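Local structure of metalloregulator ScaR (Streptococcus gordonii, 3HRS) at residues I21-I26 with P35-M40. The protein acts as a manganese-activated transcriptional repressor of the DtxR/MntR family, a homodimer that probably binds DNA through its N-terminal winged helix-turn-helix domain. Numbering follows the deposited sequence.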
ATOM      1  N   ILE A  21     -23.142  12.456  23.344  1.00108.77           N
ATOM      2  CA  ILE A  21     -22.030  12.727  22.466  1.00 95.09           C
ATOM      3  C   ILE A  21     -22.129  14.205  22.200  1.00101.03           C
ATOM      4  O   ILE A  21     -22.863  14.637  21.321  1.00100.26           O
ATOM      5  CB  ILE A  21     -22.179  11.990  21.147  1.00 89.34           C
ATOM      6  CG1 ILE A  21     -22.139  10.484  21.366  1.00 87.84           C
ATOM      7  CG2 ILE A  21     -21.076  12.379  20.187  1.00 94.87           C
ATOM      8  CD1 ILE A  21     -21.818   9.714  20.089  1.00 84.30           C
ATOM      9  N   THR A  22     -21.429  14.993  22.999  1.00111.34           N
ATOM     10  CA  THR A  22     -21.430  16.429  22.794  1.00120.28           C
ATOM     11  C   THR A  22     -20.694  16.678  21.479  1.00119.08           C
ATOM     12  O   THR A  22     -20.045  15.774  20.955  1.00115.07           O
ATOM     13  CB  THR A  22     -20.696  17.134  23.945  1.00127.49           C
ATOM     14  OG1 THR A  22     -19.360  17.449  23.541  1.00129.32           O
ATOM     15  CG2 THR A  22     -20.644  16.224  25.169  1.00129.45           C
ATOM     16  N   ASN A  23     -20.802  17.880  20.926  1.00119.36           N
ATOM     17  CA  ASN A  23     -19.912  18.251  19.834  1.00121.15           C
ATOM     18  C   ASN A  23     -18.597  18.734  20.428  1.00126.32           C
ATOM     19  O   ASN A  23     -17.546  18.626  19.799  1.00127.04           O
ATOM     20  CB  ASN A  23     -20.531  19.318  18.930  1.00121.22           C
ATOM     21  CG  ASN A  23     -21.657  18.768  18.068  1.00117.42           C
ATOM     22  OD1 ASN A  23     -22.495  18.001  18.541  1.00118.48           O
ATOM     23  ND2 ASN A  23     -21.685  19.165  16.801  1.00111.12           N
ATOM     24  N   LYS A  24     -18.677  19.262  21.650  1.00130.31           N
ATOM     25  CA  LYS A  24     -17.497  19.622  22.431  1.00131.44           C
ATOM     26  C   LYS A  24     -16.574  18.403  22.445  1.00127.79           C
ATOM     27  O   LYS A  24     -15.388  18.504  22.121  1.00133.18           O
ATOM     28  CB  LYS A  24     -17.900  20.051  23.865  1.00132.95           C
ATOM     29  CG  LYS A  24     -16.856  20.913  24.642  1.00199.71           C
ATOM     30  CD  LYS A  24     -17.419  21.545  25.954  1.00187.77           C
ATOM     31  CE  LYS A  24     -16.396  22.489  26.639  1.00134.78           C
ATOM     32  NZ  LYS A  24     -16.888  23.241  27.848  1.00132.68           N
ATOM     33  N   GLU A  25     -17.139  17.248  22.790  1.00117.98           N
ATOM     34  CA  GLU A  25     -16.386  16.005  22.878  1.00113.77           C
ATOM     35  C   GLU A  25     -15.838  15.587  21.527  1.00109.92           C
ATOM     36  O   GLU A  25     -14.677  15.182  21.417  1.00111.65           O
ATOM     37  CB  GLU A  25     -17.237  14.885  23.478  1.00113.40           C
ATOM     38  CG  GLU A  25     -16.859  14.541  24.911  1.00121.06           C
ATOM     39  CD  GLU A  25     -17.425  13.205  25.354  1.00119.74           C
ATOM     40  OE1 GLU A  25     -16.750  12.492  26.139  1.00116.43           O
ATOM     41  OE2 GLU A  25     -18.541  12.873  24.897  1.00116.11           O
ATOM     42  N   ILE A  26     -16.674  15.689  20.501  1.00100.99           N
ATOM     43  CA  ILE A  26     -16.223  15.420  19.149  1.00102.53           C
ATOM     44  C   ILE A  26     -15.108  16.384  18.770  1.00108.14           C
ATOM     45  O   ILE A  26     -14.123  15.991  18.159  1.00112.03           O
ATOM     46  CB  ILE A  26     -17.374  15.522  18.134  1.00 97.53           C
ATOM     47  CG1 ILE A  26     -18.342  14.350  18.315  1.00 86.79           C
ATOM     48  CG2 ILE A  26     -16.828  15.543  16.709  1.00 97.14           C
ATOM     49  CD1 ILE A  26     -19.665  14.527  17.618  1.00 84.33           C
ATOM     50  N   PRO A  35     -16.988  24.780  14.255  1.00125.80           N
ATOM     51  CA  PRO A  35     -17.675  24.921  12.964  1.00126.13           C
ATOM     52  C   PRO A  35     -17.292  23.830  11.960  1.00128.94           C
ATOM     53  O   PRO A  35     -18.054  23.586  11.022  1.00132.46           O
ATOM     54  CB  PRO A  35     -17.207  26.288  12.459  1.00125.59           C
ATOM     55  CG  PRO A  35     -16.868  27.040  13.676  1.00130.62           C
ATOM     56  CD  PRO A  35     -16.305  26.027  14.642  1.00131.80           C
ATOM     57  N   ALA A  36     -16.136  23.195  12.145  1.00126.20           N
ATOM     58  CA  ALA A  36     -15.748  22.045  11.322  1.00122.66           C
ATOM     59  C   ALA A  36     -16.572  20.812  11.700  1.00120.05           C
ATOM     60  O   ALA A  36     -17.047  20.081  10.829  1.00116.78           O
ATOM     61  CB  ALA A  36     -14.256  21.756  11.461  1.00120.33           C
ATOM     62  N   VAL A  37     -16.724  20.587  13.002  1.00119.53           N
ATOM     63  CA  VAL A  37     -17.633  19.570  13.517  1.00116.94           C
ATOM     64  C   VAL A  37     -19.030  19.764  12.930  1.00114.44           C
ATOM     65  O   VAL A  37     -19.563  18.882  12.257  1.00109.73           O
ATOM     66  CB  VAL A  37     -17.734  19.633  15.060  1.00116.52           C
ATOM     67  CG1 VAL A  37     -18.900  18.793  15.567  1.00108.78           C
ATOM     68  CG2 VAL A  37     -16.428  19.184  15.699  1.00122.50           C
ATOM     69  N   THR A  38     -19.615  20.930  13.198  1.00114.89           N
ATOM     70  CA  THR A  38     -20.963  21.246  12.744  1.00109.47           C
ATOM     71  C   THR A  38     -21.092  20.964  11.257  1.00102.91           C
ATOM     72  O   THR A  38     -22.145  20.546  10.776  1.00 99.27           O
ATOM     73  CB  THR A  38     -21.333  22.718  13.041  1.00114.52           C
ATOM     74  OG1 THR A  38     -21.508  22.896  14.453  1.00116.48           O
ATOM     75  CG2 THR A  38     -22.625  23.089  12.354  1.00119.16           C
ATOM     76  N   GLU A  39     -20.001  21.174  10.535  1.00103.04           N
ATOM     77  CA  GLU A  39     -19.987  20.937   9.100  1.00106.25           C
ATOM     78  C   GLU A  39     -19.911  19.456   8.737  1.00 99.60           C
ATOM     79  O   GLU A  39     -20.477  19.025   7.735  1.00 96.89           O
ATOM     80  CB  GLU A  39     -18.844  21.715   8.440  1.00116.08           C
ATOM     81  CG  GLU A  39     -19.286  23.068   7.907  1.00125.95           C
ATOM     82  CD  GLU A  39     -20.425  22.936   6.898  1.00134.65           C
ATOM     83  OE1 GLU A  39     -21.583  23.249   7.262  1.00136.40           O
ATOM     84  OE2 GLU A  39     -20.162  22.506   5.747  1.00135.63           O
ATOM     85  N   MET A  40     -19.214  18.683   9.558  1.00 97.38           N
ATOM     86  CA  MET A  40     -19.013  17.265   9.290  1.00 91.67           C
ATOM     87  C   MET A  40     -20.276  16.478   9.625  1.00 90.19           C
ATOM     88  O   MET A  40     -20.751  15.678   8.829  1.00 89.72           O
ATOM     89  CB  MET A  40     -17.812  16.759  10.092  1.00 86.71           C
ATOM     90  CG  MET A  40     -17.440  15.312   9.870  1.00 80.65           C
ATOM     91  SD  MET A  40     -16.995  14.912   8.177  1.00 83.40           S
ATOM     92  CE  MET A  40     -18.446  13.999   7.728  1.00 60.23           C
TER
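Val-37 of helix 34-46 directs its two methyl groups at Asn-23 and Ile-26, residues one turn apart on helix 23-30, and this small contact serves as a worked example of how the two helices of a helix-turn-helix unit pack. Along 21-26, Thr-22 stands at the N-cap, where its hydroxyl caps the amide of Glu-25, though the modelled bond is doubtfully short. Next comes Asn-23, whose CA lies 6.8 Å from the CA of Val-37, the shortest CA-CA distance between the two segments. With CG set beside its own backbone N (chi1 -72°), the Asn-23 side chain reaches across to Val-37, with Asn-23 CB 3.8 Å from Val-37 CG1. At the amide end, ND2 is the atom nearest that methyl, an apolar neighbour that offers it no hydrogen bond, while OD1 is held weakly by the hydroxyl of Tyr-58. One turn on, Ile-26 presents its branch methyl: Ile-26 CG2 meets Val-37 CG2 at 3.8 Å and touches Val-37 CG1 only slightly farther off. The valine's CG1 lies anti to its backbone N (chi1 167°), an orientation that lets one methyl serve both partners while the other faces the isoleucine. No hydrogen bond joins the segments, and burial deepens from the partly exposed asparagine to the buried Ile-26. The pair lies in the N-terminal domain, where the later helix of such a motif is usually the one that reads DNA. Ile-26 also packs on Leu-11 of helix 4-13 and on Tyr-58 of wing strand 57-60, while Met-40 turns to Lys-4 and Tyr-7 of helix 4-13.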